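Local coordinates for protein KLLA0E08119p (PDB 3VA7) that forms the biotin-dependent urea carboxylase part of a longer enzyme, which probably makes urea-1-carboxylate from urea, hydrogencarbonate and ATP, at residues 234-239 with 255-260; 301-306 with 314-319; 661-666 with 771-776; 689-694 with 779-784. All blocks are in the same frame, centred on the assembly; numbering follows the deposited sequence.

Contact 1 of 4, residues 234-239 with 255-260; sequences ARHVEI and RDCSLQ
Asp256 swings its CG away from the backbone N (chi1 -174°), and Arg235, its chain bent at chi3 (57°), brings its guanidinium round to meet the carboxylate. The grip is side-on: NE and NH2 of Arg235 both donate to OD2 of Asp256, at 3.1 and 2.9 Å, lying nearly along the C-O axis of that one oxygen. NH2 of Arg235 also bonds the carbonyl O of Pro273. Asp256 OD1 takes the backbone N of Ser258 at 3.0 Å from above the carboxylate plane, making an Asx turn. With an alanine at Asp256, the guanidinium would probably lose this carboxylate mate and be freer to turn, and the Asx turn would lose its acceptor. The two strands form an antiparallel hairpin in the ATP-grasp region of the biotin carboxylase domain. At its hydrogen-bonded pair, Glu238 N reaches Arg255 O at 2.8 Å. Glu238 OE2 offers its anti lone pair to Arg255 NE at 3.1 Å, with carboxylate and guanidinium planes 86° apart; Arg255 NH1 goes on to Thr329 and Gln240. Glu238 OE1 takes NE2 of His236 in the ring plane, and Cys257 CB approaches His236 CD2 at 3.4 Å.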
loop_
_atom_site.group_PDB
_atom_site.type_symbol
_atom_site.label_atom_id
_atom_site.label_comp_id
_atom_site.label_asym_id
_atom_site.label_seq_id
_atom_site.Cartn_x
_atom_site.Cartn_y
_atom_site.Cartn_z
ATOM N N ALA A 234 -2.440 -42.637 16.503
ATOM C CA ALA A 234 -3.346 -42.937 15.397
ATOM C C ALA A 234 -3.096 -42.147 14.113
ATOM O O ALA A 234 -2.961 -40.924 14.142
ATOM C CB ALA A 234 -4.842 -42.742 15.880
ATOM N N ARG A 235 -3.083 -42.865 12.991
ATOM C CA ARG A 235 -3.056 -42.255 11.658
ATOM C C ARG A 235 -4.461 -42.087 11.044
ATOM O O ARG A 235 -5.453 -42.604 11.574
ATOM C CB ARG A 235 -2.099 -43.014 10.746
ATOM C CG ARG A 235 -0.661 -42.754 11.142
ATOM C CD ARG A 235 0.281 -43.652 10.419
ATOM N NE ARG A 235 0.144 -43.525 8.972
ATOM C CZ ARG A 235 0.736 -44.332 8.087
ATOM N NH1 ARG A 235 1.508 -45.333 8.498
ATOM N NH2 ARG A 235 0.560 -44.152 6.779
ATOM N N HIS A 236 -4.549 -41.319 9.958
ATOM C CA HIS A 236 -5.825 -41.082 9.259
ATOM C C HIS A 236 -5.620 -41.483 7.795
ATOM O O HIS A 236 -4.978 -40.746 7.025
ATOM C CB HIS A 236 -6.198 -39.618 9.420
ATOM C CG HIS A 236 -7.439 -39.195 8.703
ATOM N ND1 HIS A 236 -8.508 -38.620 9.365
ATOM C CD2 HIS A 236 -7.753 -39.168 7.380
ATOM C CE1 HIS A 236 -9.443 -38.293 8.485
ATOM N NE2 HIS A 236 -9.009 -38.613 7.273
ATOM N N VAL A 237 -6.093 -42.674 7.421
ATOM C CA VAL A 237 -5.907 -43.132 6.062
ATOM C C VAL A 237 -7.288 -43.181 5.476
ATOM O O VAL A 237 -8.190 -43.765 6.073
ATOM C CB VAL A 237 -5.248 -44.486 5.980
ATOM C CG1 VAL A 237 -5.004 -44.846 4.539
ATOM C CG2 VAL A 237 -3.923 -44.485 6.743
ATOM N N GLU A 238 -7.497 -42.525 4.342
ATOM C CA GLU A 238 -8.818 -42.510 3.780
ATOM C C GLU A 238 -8.754 -43.068 2.375
ATOM O O GLU A 238 -7.688 -43.045 1.717
ATOM C CB GLU A 238 -9.399 -41.103 3.840
ATOM C CG GLU A 238 -8.681 -40.081 2.925
ATOM C CD GLU A 238 -9.042 -38.641 3.237
ATOM O OE1 GLU A 238 -9.652 -38.346 4.303
ATOM O OE2 GLU A 238 -8.698 -37.789 2.397
ATOM N N ILE A 239 -9.885 -43.593 1.918
ATOM C CA ILE A 239 -9.970 -44.130 0.585
ATOM C C ILE A 239 -10.876 -43.256 -0.241
ATOM O O ILE A 239 -11.975 -42.921 0.166
ATOM C CB ILE A 239 -10.468 -45.591 0.577
ATOM C CG1 ILE A 239 -9.491 -46.519 1.307
ATOM C CG2 ILE A 239 -10.662 -46.104 -0.897
ATOM C CD1 ILE A 239 -8.393 -47.054 0.389
ATOM N N ARG A 255 -5.219 -41.917 0.867
ATOM C CA ARG A 255 -4.490 -40.728 1.195
ATOM C C ARG A 255 -4.315 -40.803 2.677
ATOM O O ARG A 255 -5.198 -41.277 3.388
ATOM C CB ARG A 255 -5.284 -39.467 0.827
ATOM C CG ARG A 255 -5.631 -39.392 -0.636
ATOM C CD ARG A 255 -6.418 -38.141 -1.013
ATOM N NE ARG A 255 -7.786 -38.106 -0.508
ATOM C CZ ARG A 255 -8.877 -38.175 -1.270
ATOM N NH1 ARG A 255 -8.793 -38.276 -2.608
ATOM N NH2 ARG A 255 -10.079 -38.125 -0.692
ATOM N N ASP A 256 -3.161 -40.325 3.134
ATOM C CA ASP A 256 -2.901 -40.111 4.529
ATOM C C ASP A 256 -3.104 -38.620 4.876
ATOM O O ASP A 256 -2.556 -37.736 4.233
ATOM C CB ASP A 256 -1.487 -40.545 4.781
ATOM C CG ASP A 256 -1.128 -40.515 6.204
ATOM O OD1 ASP A 256 -1.169 -39.431 6.854
ATOM O OD2 ASP A 256 -0.781 -41.607 6.674
ATOM N N CYS A 257 -3.882 -38.361 5.923
ATOM C CA CYS A 257 -4.295 -37.033 6.300
ATOM C C CYS A 257 -4.059 -36.859 7.775
ATOM O O CYS A 257 -4.752 -36.104 8.469
ATOM C CB CYS A 257 -5.767 -36.826 5.947
ATOM S SG CYS A 257 -6.143 -36.968 4.141
ATOM N N SER A 258 -3.032 -37.543 8.250
ATOM C CA SER A 258 -2.624 -37.476 9.656
ATOM C C SER A 258 -2.190 -36.083 10.145
ATOM O O SER A 258 -2.419 -35.761 11.308
ATOM C CB SER A 258 -1.530 -38.508 9.922
ATOM O OG SER A 258 -1.749 -39.698 9.167
ATOM N N LEU A 259 -1.580 -35.249 9.286
ATOM C CA LEU A 259 -1.018 -33.974 9.777
ATOM C C LEU A 259 -2.106 -32.926 9.984
ATOM O O LEU A 259 -2.358 -32.070 9.134
ATOM C CB LEU A 259 0.137 -33.477 8.875
ATOM C CG LEU A 259 1.410 -34.362 8.844
ATOM C CD1 LEU A 259 2.381 -33.969 7.755
ATOM C CD2 LEU A 259 2.135 -34.405 10.201
ATOM N N GLN A 260 -2.770 -33.043 11.123
ATOM C CA GLN A 260 -3.918 -32.222 11.490
ATOM C C GLN A 260 -3.598 -31.420 12.766
ATOM O O GLN A 260 -2.919 -31.908 13.659
ATOM C CB GLN A 260 -5.104 -33.123 11.793
ATOM C CG GLN A 260 -5.686 -33.886 10.610
ATOM C CD GLN A 260 -6.801 -34.876 11.014
ATOM O OE1 GLN A 260 -7.645 -34.585 11.891
ATOM N NE2 GLN A 260 -6.806 -36.040 10.378
#

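Contact 2 of 4, residues 301-306 with 314-319; sequences TVEFIY and YFLEVN
Tyr314 pairs with Ile305 near the turn of an antiparallel hairpin in the ATP-grasp region; further along, a classic beta bulge shifts the register by one. Tyr314 N donates to Ile305 O at 2.7 Å, and Tyr314 O accepts from Ile305 N at 2.9 Å. Phe315 comes next, its backbone N at the edge of the Phe304 ring, while its own ring brings CD1 to within 4.3 Å of Val302 CG1. Leu316 and Glu317 are the two bulge residues opposite Glu303: Leu316 N donates to Glu303 O at 2.9 Å, Glu317 N to the same oxygen only weakly. Leu316 crosses Ile305 at about a right angle, CD1 to CD1. Glu317 and Glu303 run side by side, carboxylate planes 87° apart, their OE1 atoms 3.0 Å from each other without a hydrogen bond, a like-charge approach that the weak, long ion pair of Lys265 with Glu303 may partly ease. Val318 meets Val302, CG2 to CG2. Last comes Asn319, its backbone N donating to Thr301 O at 2.8 Å.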
loop_
_atom_site.group_PDB
_atom_site.type_symbol
_atom_site.label_atom_id
_atom_site.label_comp_id
_atom_site.label_asym_id
_atom_site.label_seq_id
_atom_site.Cartn_x
_atom_site.Cartn_y
_atom_site.Cartn_z
ATOM N N THR A 301 -15.631 -40.436 0.264
ATOM C CA THR A 301 -14.443 -40.895 0.954
ATOM C C THR A 301 -14.748 -41.665 2.213
ATOM O O THR A 301 -15.557 -41.247 3.075
ATOM C CB THR A 301 -13.511 -39.709 1.331
ATOM O OG1 THR A 301 -13.182 -38.965 0.135
ATOM C CG2 THR A 301 -12.228 -40.209 2.053
ATOM N N VAL A 302 -14.060 -42.791 2.323
ATOM C CA VAL A 302 -14.189 -43.601 3.478
ATOM C C VAL A 302 -12.950 -43.366 4.292
ATOM O O VAL A 302 -11.868 -43.762 3.884
ATOM C CB VAL A 302 -14.301 -45.081 3.104
ATOM C CG1 VAL A 302 -14.648 -45.882 4.350
ATOM C CG2 VAL A 302 -15.371 -45.298 2.003
ATOM N N GLU A 303 -13.114 -42.707 5.429
ATOM C CA GLU A 303 -12.008 -42.497 6.343
ATOM C C GLU A 303 -11.863 -43.656 7.346
ATOM O O GLU A 303 -12.849 -44.173 7.901
ATOM C CB GLU A 303 -12.160 -41.173 7.119
ATOM C CG GLU A 303 -12.701 -39.997 6.322
ATOM C CD GLU A 303 -12.394 -38.652 6.956
ATOM O OE1 GLU A 303 -12.553 -38.511 8.194
ATOM O OE2 GLU A 303 -11.984 -37.720 6.217
ATOM N N PHE A 304 -10.615 -44.028 7.582
ATOM C CA PHE A 304 -10.253 -44.998 8.596
ATOM C C PHE A 304 -9.191 -44.434 9.569
ATOM O O PHE A 304 -8.390 -43.575 9.205
ATOM C CB PHE A 304 -9.634 -46.207 7.929
ATOM C CG PHE A 304 -10.483 -46.838 6.890
ATOM C CD1 PHE A 304 -11.601 -47.620 7.252
ATOM C CD2 PHE A 304 -10.138 -46.723 5.548
ATOM C CE1 PHE A 304 -12.376 -48.257 6.284
ATOM C CE2 PHE A 304 -10.911 -47.346 4.556
ATOM C CZ PHE A 304 -12.030 -48.117 4.923
ATOM N N ILE A 305 -9.211 -44.936 10.801
ATOM C CA ILE A 305 -8.118 -44.834 11.760
ATOM C C ILE A 305 -7.179 -45.996 11.475
ATOM O O ILE A 305 -7.646 -47.096 11.123
ATOM C CB ILE A 305 -8.678 -44.975 13.163
ATOM C CG1 ILE A 305 -9.926 -44.073 13.283
ATOM C CG2 ILE A 305 -7.602 -44.659 14.205
ATOM C CD1 ILE A 305 -10.523 -43.876 14.691
ATOM N N TYR A 306 -5.872 -45.765 11.594
ATOM C CA TYR A 306 -4.876 -46.814 11.316
ATOM C C TYR A 306 -3.790 -46.928 12.406
ATOM O O TYR A 306 -3.069 -45.953 12.688
ATOM C CB TYR A 306 -4.221 -46.593 9.948
ATOM C CG TYR A 306 -3.176 -47.617 9.517
ATOM C CD1 TYR A 306 -3.478 -48.976 9.488
ATOM C CD2 TYR A 306 -1.906 -47.221 9.079
ATOM C CE1 TYR A 306 -2.532 -49.937 9.067
ATOM C CE2 TYR A 306 -0.942 -48.172 8.652
ATOM C CZ TYR A 306 -1.269 -49.536 8.656
ATOM O OH TYR A 306 -0.376 -50.516 8.241
ATOM N N TYR A 314 -9.624 -49.002 11.209
ATOM C CA TYR A 314 -10.999 -49.032 11.709
ATOM C C TYR A 314 -11.864 -47.895 11.151
ATOM O O TYR A 314 -11.466 -46.730 11.179
ATOM C CB TYR A 314 -11.035 -49.022 13.251
ATOM C CG TYR A 314 -9.920 -49.813 13.918
ATOM C CD1 TYR A 314 -8.963 -49.165 14.715
ATOM C CD2 TYR A 314 -9.813 -51.201 13.746
ATOM C CE1 TYR A 314 -7.922 -49.871 15.327
ATOM C CE2 TYR A 314 -8.781 -51.922 14.335
ATOM C CZ TYR A 314 -7.833 -51.256 15.135
ATOM O OH TYR A 314 -6.799 -51.971 15.733
ATOM N N PHE A 315 -13.054 -48.247 10.654
ATOM C CA PHE A 315 -14.023 -47.276 10.144
ATOM C C PHE A 315 -14.090 -46.056 11.036
ATOM O O PHE A 315 -14.115 -46.179 12.252
ATOM C CB PHE A 315 -15.406 -47.894 10.028
ATOM C CG PHE A 315 -16.460 -46.947 9.495
ATOM C CD1 PHE A 315 -16.493 -46.600 8.147
ATOM C CD2 PHE A 315 -17.428 -46.413 10.342
ATOM C CE1 PHE A 315 -17.467 -45.727 7.664
ATOM C CE2 PHE A 315 -18.423 -45.544 9.865
ATOM C CZ PHE A 315 -18.443 -45.205 8.526
ATOM N N LEU A 316 -14.086 -44.881 10.415
ATOM C CA LEU A 316 -14.251 -43.645 11.121
ATOM C C LEU A 316 -15.524 -42.966 10.599
ATOM O O LEU A 316 -16.434 -42.722 11.375
ATOM C CB LEU A 316 -12.987 -42.801 10.980
ATOM C CG LEU A 316 -12.862 -41.406 11.619
ATOM C CD1 LEU A 316 -12.808 -41.403 13.140
ATOM C CD2 LEU A 316 -11.623 -40.627 11.032
ATOM N N GLU A 317 -15.618 -42.721 9.284
ATOM C CA GLU A 317 -16.797 -42.028 8.664
ATOM C C GLU A 317 -16.706 -42.013 7.154
ATOM O O GLU A 317 -15.632 -42.213 6.589
ATOM C CB GLU A 317 -16.987 -40.581 9.163
ATOM C CG GLU A 317 -15.809 -39.658 8.897
ATOM C CD GLU A 317 -15.940 -38.227 9.469
ATOM O OE1 GLU A 317 -14.885 -37.686 9.919
ATOM O OE2 GLU A 317 -17.058 -37.644 9.439
ATOM N N VAL A 318 -17.838 -41.794 6.503
ATOM C CA VAL A 318 -17.840 -41.512 5.081
ATOM C C VAL A 318 -18.142 -40.035 4.893
ATOM O O VAL A 318 -19.089 -39.536 5.483
ATOM C CB VAL A 318 -18.870 -42.348 4.318
ATOM C CG1 VAL A 318 -18.775 -42.061 2.815
ATOM C CG2 VAL A 318 -18.608 -43.813 4.548
ATOM N N ASN A 319 -17.307 -39.329 4.122
ATOM C CA ASN A 319 -17.675 -38.004 3.621
ATOM C C ASN A 319 -18.401 -38.180 2.300
ATOM O O ASN A 319 -17.849 -38.735 1.341
ATOM C CB ASN A 319 -16.469 -37.074 3.445
ATOM C CG ASN A 319 -15.571 -37.049 4.663
ATOM O OD1 ASN A 319 -14.370 -37.190 4.526
ATOM N ND2 ASN A 319 -16.148 -36.887 5.866
#

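Contact 3 of 4, residues 661-666 with 771-776; sequences KDWKIG and GQLTPG
Strand 662-669, part of a mixed sheet in the region of carboxyltransferase subdomains A and B, meets the loop 771-776 chiefly where Leu773 lies over a face of Trp663. The atom over the ring is CD2 of Leu773, which sits above the five-membered ring of Trp663, 3.6 Å from the ring centroid and 17° off the normal, a CH-pi contact. The two side chains slide past each other in opposite directions. The indole is brought to the loop by a chi1 of -59°, which sets CG beside the backbone N, and its NE1 is held by Asp777 OD1. Ile665 adds its CD1 to the same methyl, 4.3 Å from Leu773 CD2. At the six-membered end of the indole, Trp663 CH2 touches Gln772 CB at 3.8 Å. The amide of Gln772 leads away from the strand to Arg587, Cys586 and Asp510. The more exposed end of the contact is polar: Lys661 bends at chi3 and chi4 and crosses Thr774 at about a right angle, NZ donating to OG1 at 3.1 Å. The loop links helix 767-770 to strand 778-783; Trp663 and Ile665 also touch Lys769 of that helix, while Leu773 packs on Ile779 of the following strand.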
loop_
_atom_site.group_PDB
_atom_site.type_symbol
_atom_site.label_atom_id
_atom_site.label_comp_id
_atom_site.label_asym_id
_atom_site.label_seq_id
_atom_site.Cartn_x
_atom_site.Cartn_y
_atom_site.Cartn_z
ATOM N N LYS A 661 16.815 22.414 22.257
ATOM C CA LYS A 661 15.676 22.667 21.347
ATOM C C LYS A 661 15.993 23.826 20.418
ATOM O O LYS A 661 15.141 24.642 20.035
ATOM C CB LYS A 661 14.340 22.845 22.114
ATOM C CG LYS A 661 13.903 21.560 22.865
ATOM C CD LYS A 661 12.579 21.701 23.656
ATOM C CE LYS A 661 11.301 21.615 22.731
ATOM N NZ LYS A 661 10.916 20.197 22.401
ATOM N N ASP A 662 17.260 23.895 20.034
ATOM C CA ASP A 662 17.671 25.009 19.203
ATOM C C ASP A 662 18.798 24.561 18.286
ATOM O O ASP A 662 19.719 23.854 18.728
ATOM C CB ASP A 662 18.037 26.216 20.062
ATOM C CG ASP A 662 18.769 27.266 19.286
ATOM O OD1 ASP A 662 18.115 28.135 18.604
ATOM O OD2 ASP A 662 20.023 27.179 19.346
ATOM N N TRP A 663 18.710 24.955 17.012
ATOM C CA TRP A 663 19.528 24.296 16.000
ATOM C C TRP A 663 19.934 25.234 14.927
ATOM O O TRP A 663 19.146 26.118 14.559
ATOM C CB TRP A 663 18.686 23.270 15.278
ATOM C CG TRP A 663 18.053 22.186 16.036
ATOM C CD1 TRP A 663 16.873 22.236 16.731
ATOM C CD2 TRP A 663 18.521 20.835 16.096
ATOM N NE1 TRP A 663 16.595 20.963 17.267
ATOM C CE2 TRP A 663 17.588 20.096 16.877
ATOM C CE3 TRP A 663 19.621 20.171 15.543
ATOM C CZ2 TRP A 663 17.722 18.736 17.099
ATOM C CZ3 TRP A 663 19.776 18.800 15.791
ATOM C CH2 TRP A 663 18.829 18.095 16.556
ATOM N N LYS A 664 21.142 25.031 14.385
ATOM C CA LYS A 664 21.543 25.794 13.173
ATOM C C LYS A 664 21.514 24.799 12.062
ATOM O O LYS A 664 22.029 23.673 12.216
ATOM C CB LYS A 664 22.941 26.408 13.259
ATOM C CG LYS A 664 23.177 27.402 14.413
ATOM C CD LYS A 664 22.179 28.508 14.455
ATOM C CE LYS A 664 22.157 29.170 15.834
ATOM N NZ LYS A 664 21.323 30.403 15.837
ATOM N N ILE A 665 20.889 25.190 10.952
ATOM C CA ILE A 665 20.659 24.262 9.868
ATOM C C ILE A 665 21.162 24.817 8.560
ATOM O O ILE A 665 20.647 25.839 8.078
ATOM C CB ILE A 665 19.166 23.847 9.838
ATOM C CG1 ILE A 665 18.819 23.160 11.174
ATOM C CG2 ILE A 665 18.858 22.932 8.629
ATOM C CD1 ILE A 665 17.610 22.327 11.161
ATOM N N GLY A 666 22.172 24.162 7.986
ATOM C CA GLY A 666 22.833 24.673 6.769
ATOM C C GLY A 666 21.984 24.481 5.527
ATOM O O GLY A 666 21.366 23.417 5.345
ATOM N N GLY A 771 15.055 15.809 10.494
ATOM C CA GLY A 771 14.488 14.597 11.122
ATOM C C GLY A 771 14.534 14.479 12.659
ATOM O O GLY A 771 14.125 13.462 13.229
ATOM N N GLN A 772 15.033 15.497 13.336
ATOM C CA GLN A 772 15.143 15.412 14.785
ATOM C C GLN A 772 14.440 16.584 15.445
ATOM O O GLN A 772 14.376 16.676 16.689
ATOM C CB GLN A 772 16.623 15.278 15.235
ATOM C CG GLN A 772 17.300 13.934 14.882
ATOM C CD GLN A 772 16.625 12.753 15.549
ATOM O OE1 GLN A 772 15.776 12.955 16.399
ATOM N NE2 GLN A 772 16.992 11.506 15.171
ATOM N N LEU A 773 13.900 17.469 14.604
ATOM C CA LEU A 773 13.059 18.556 15.071
ATOM C C LEU A 773 11.749 18.046 15.759
ATOM O O LEU A 773 11.244 16.982 15.426
ATOM C CB LEU A 773 12.773 19.525 13.926
ATOM C CG LEU A 773 13.929 20.234 13.182
ATOM C CD1 LEU A 773 13.367 21.201 12.105
ATOM C CD2 LEU A 773 14.871 20.969 14.145
ATOM N N THR A 774 11.295 18.752 16.795
ATOM C CA THR A 774 10.056 18.407 17.510
ATOM C C THR A 774 9.379 19.744 17.615
ATOM O O THR A 774 10.062 20.764 17.548
ATOM C CB THR A 774 10.276 17.806 18.943
ATOM O OG1 THR A 774 11.169 18.635 19.685
ATOM C CG2 THR A 774 10.860 16.386 18.906
ATOM N N PRO A 775 8.037 19.765 17.758
ATOM C CA PRO A 775 7.343 21.074 17.855
ATOM C C PRO A 775 7.931 21.889 18.966
ATOM O O PRO A 775 8.387 21.321 19.955
ATOM C CB PRO A 775 5.914 20.712 18.175
ATOM C CG PRO A 775 5.742 19.352 17.598
ATOM C CD PRO A 775 7.099 18.644 17.640
ATOM N N GLY A 776 8.008 23.193 18.749
ATOM C CA GLY A 776 8.594 24.092 19.686
ATOM C C GLY A 776 10.079 24.294 19.514
ATOM O O GLY A 776 10.605 25.251 20.058
#

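Contact 4 of 4, residues 689-694 with 779-784; sequences DKWKVH and IQFVPL
Trp691 and Ile779 face each other as a hydrogen-bonded antiparallel pair, their side chains on the same face of the sheet. Trp691 N donates to Ile779 O at 2.8 Å, and Ile779 N returns the bond to Trp691 O at 2.7 Å. Ile779 holds CG1 between its backbone N and carbonyl carbon (chi1 73°), which lays that carbon against Trp691 CB at 3.7 Å. The same CG1 sits over one face of the Phe781 ring, offset toward its rim. Trp691 and Phe781 cross at about a right angle as side chains, but their rings meet obliquely, planes at 47°, with CD1 of Trp691 3.8 Å from CE2 of Phe781. The indole NE1 is tied to Phe686 O, which helps fix the turn of the ring. Cutting Trp691 back to an alanine would probably open a gap beside Phe781 and leave the Phe686 carbonyl without its indole donor, though the CB touching Ile779 would remain. A water links the loop before strand 691-698 to strand 778-783, donating to Asp689 O and accepting from Phe781 N, each at 2.9 Å. Gln780 turns its amide to Lys664 and Phe687 O. Strand 691-698 lies between 778-783 and 701-705, whose Leu704 touches Trp691, Ile779 and Phe781. Helix 680-688 supplies Phe686 to both aromatic rings, and strand 662-669 flanks 778-783 with Ile665 against Phe781.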
loop_
_atom_site.group_PDB
_atom_site.type_symbol
_atom_site.label_atom_id
_atom_site.label_comp_id
_atom_site.label_asym_id
_atom_site.label_seq_id
_atom_site.Cartn_x
_atom_site.Cartn_y
_atom_site.Cartn_z
ATOM N N ASP A 689 16.404 35.905 11.454
ATOM C CA ASP A 689 15.491 35.382 12.503
ATOM C C ASP A 689 15.465 33.858 12.705
ATOM O O ASP A 689 15.937 33.097 11.846
ATOM C CB ASP A 689 14.068 35.901 12.328
ATOM C CG ASP A 689 14.025 37.403 12.232
ATOM O OD1 ASP A 689 12.949 37.948 11.870
ATOM O OD2 ASP A 689 15.096 38.039 12.467
ATOM N N LYS A 690 14.954 33.453 13.868
ATOM C CA LYS A 690 14.788 32.066 14.191
ATOM C C LYS A 690 13.392 31.663 13.829
ATOM O O LYS A 690 12.485 32.487 13.791
ATOM C CB LYS A 690 15.046 31.798 15.671
ATOM C CG LYS A 690 16.427 32.159 16.054
ATOM C CD LYS A 690 17.075 31.152 16.923
ATOM C CE LYS A 690 18.012 31.868 17.929
ATOM N NZ LYS A 690 18.699 30.892 18.860
ATOM N N TRP A 691 13.244 30.381 13.536
ATOM C CA TRP A 691 11.980 29.798 13.123
ATOM C C TRP A 691 11.596 28.781 14.175
ATOM O O TRP A 691 12.456 28.022 14.641
ATOM C CB TRP A 691 12.152 29.074 11.784
ATOM C CG TRP A 691 12.328 30.021 10.630
ATOM C CD1 TRP A 691 13.527 30.479 10.076
ATOM C CD2 TRP A 691 11.282 30.652 9.898
ATOM N NE1 TRP A 691 13.258 31.340 9.046
ATOM C CE2 TRP A 691 11.896 31.472 8.914
ATOM C CE3 TRP A 691 9.890 30.598 9.969
ATOM C CZ2 TRP A 691 11.153 32.238 8.015
ATOM C CZ3 TRP A 691 9.145 31.372 9.096
ATOM C CH2 TRP A 691 9.775 32.179 8.123
ATOM N N LYS A 692 10.303 28.760 14.519
ATOM C CA LYS A 692 9.778 27.828 15.497
ATOM C C LYS A 692 9.056 26.670 14.780
ATOM O O LYS A 692 8.258 26.912 13.871
ATOM C CB LYS A 692 8.829 28.600 16.401
ATOM C CG LYS A 692 8.483 27.984 17.752
ATOM C CD LYS A 692 8.056 29.139 18.691
ATOM C CE LYS A 692 8.178 28.819 20.209
ATOM N NZ LYS A 692 9.450 28.143 20.702
ATOM N N VAL A 693 9.327 25.442 15.184
ATOM C CA VAL A 693 8.677 24.276 14.627
ATOM C C VAL A 693 7.203 24.105 15.086
ATOM O O VAL A 693 6.911 24.039 16.301
ATOM C CB VAL A 693 9.446 23.015 15.033
ATOM C CG1 VAL A 693 8.780 21.742 14.430
ATOM C CG2 VAL A 693 10.866 23.128 14.608
ATOM N N HIS A 694 6.301 23.975 14.111
ATOM C CA HIS A 694 4.825 24.016 14.280
ATOM C C HIS A 694 4.250 22.617 14.538
ATOM O O HIS A 694 4.800 21.600 14.072
ATOM C CB HIS A 694 4.280 24.606 12.980
ATOM C CG HIS A 694 2.785 24.752 12.901
ATOM N ND1 HIS A 694 1.918 23.678 12.935
ATOM C CD2 HIS A 694 2.016 25.851 12.683
ATOM C CE1 HIS A 694 0.678 24.118 12.770
ATOM N NE2 HIS A 694 0.715 25.428 12.604
ATOM N N ILE A 779 14.996 27.064 15.060
ATOM C CA ILE A 779 16.050 26.782 14.103
ATOM C C ILE A 779 16.447 28.060 13.447
ATOM O O ILE A 779 15.658 29.022 13.440
ATOM C CB ILE A 779 15.625 25.721 13.010
ATOM C CG1 ILE A 779 14.648 26.312 11.990
ATOM C CG2 ILE A 779 14.993 24.470 13.646
ATOM C CD1 ILE A 779 13.986 25.253 11.087
ATOM N N GLN A 780 17.651 28.074 12.883
ATOM C CA GLN A 780 18.133 29.190 12.062
ATOM C C GLN A 780 18.837 28.580 10.884
ATOM O O GLN A 780 19.661 27.646 11.021
ATOM C CB GLN A 780 19.132 30.057 12.822
ATOM C CG GLN A 780 19.504 31.328 12.084
ATOM C CD GLN A 780 20.536 32.183 12.834
ATOM O OE1 GLN A 780 21.306 31.683 13.677
ATOM N NE2 GLN A 780 20.562 33.474 12.519
ATOM N N PHE A 781 18.489 29.096 9.714
ATOM C CA PHE A 781 19.072 28.618 8.462
ATOM C C PHE A 781 20.345 29.354 8.155
ATOM O O PHE A 781 20.428 30.574 8.151
ATOM C CB PHE A 781 18.063 28.770 7.322
ATOM C CG PHE A 781 16.849 27.905 7.478
ATOM C CD1 PHE A 781 16.979 26.506 7.527
ATOM C CD2 PHE A 781 15.575 28.480 7.566
ATOM C CE1 PHE A 781 15.876 25.700 7.678
ATOM C CE2 PHE A 781 14.438 27.664 7.714
ATOM C CZ PHE A 781 14.577 26.276 7.785
ATOM N N VAL A 782 21.352 28.593 7.868
ATOM C CA VAL A 782 22.683 29.131 7.793
ATOM C C VAL A 782 23.147 28.893 6.332
ATOM O O VAL A 782 23.093 27.758 5.827
ATOM C CB VAL A 782 23.458 28.378 8.897
ATOM C CG1 VAL A 782 24.370 27.378 8.355
ATOM C CG2 VAL A 782 24.105 29.341 9.859
ATOM N N PRO A 783 23.507 29.967 5.604
ATOM C CA PRO A 783 23.903 29.799 4.189
ATOM C C PRO A 783 25.221 29.057 4.014
ATOM O O PRO A 783 26.174 29.184 4.805
ATOM C CB PRO A 783 24.026 31.223 3.671
ATOM C CG PRO A 783 24.282 32.019 4.878
ATOM C CD PRO A 783 23.702 31.345 6.077
ATOM N N LEU A 784 25.254 28.256 2.974
ATOM C CA LEU A 784 26.308 27.311 2.764
ATOM C C LEU A 784 26.486 27.279 1.228
ATOM O O LEU A 784 25.470 27.352 0.459
ATOM C CB LEU A 784 25.855 25.967 3.294
ATOM C CG LEU A 784 26.450 25.278 4.519
ATOM C CD1 LEU A 784 26.484 26.161 5.727
ATOM C CD2 LEU A 784 25.749 23.921 4.781
HETATM O O HOH W 1 16.771 31.461 9.600
#

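Contacts 1 and 2 share one antiparallel sheet in the biotin carboxylase part, with strands 235-244 and 299-307 side by side: Ile239 N reaches Val302 O, and Val237 O reaches Phe304 N. Contact 1 is buried throughout yet strongly ionic, whereas contact 2, also mostly buried, relies on backbone bonds and apolar pairs, with exposed Leu316 and Glu317 at its bulge. Contacts 3 and 4 lie together in the carboxyltransferase part, centres about 8 Å apart, joined where Ile665 N meets Gln780 O. Both are partly buried and centre on a tryptophan, which meets a leucine methyl over its face in contact 3 and is tied by backbone strand pairing in contact 4.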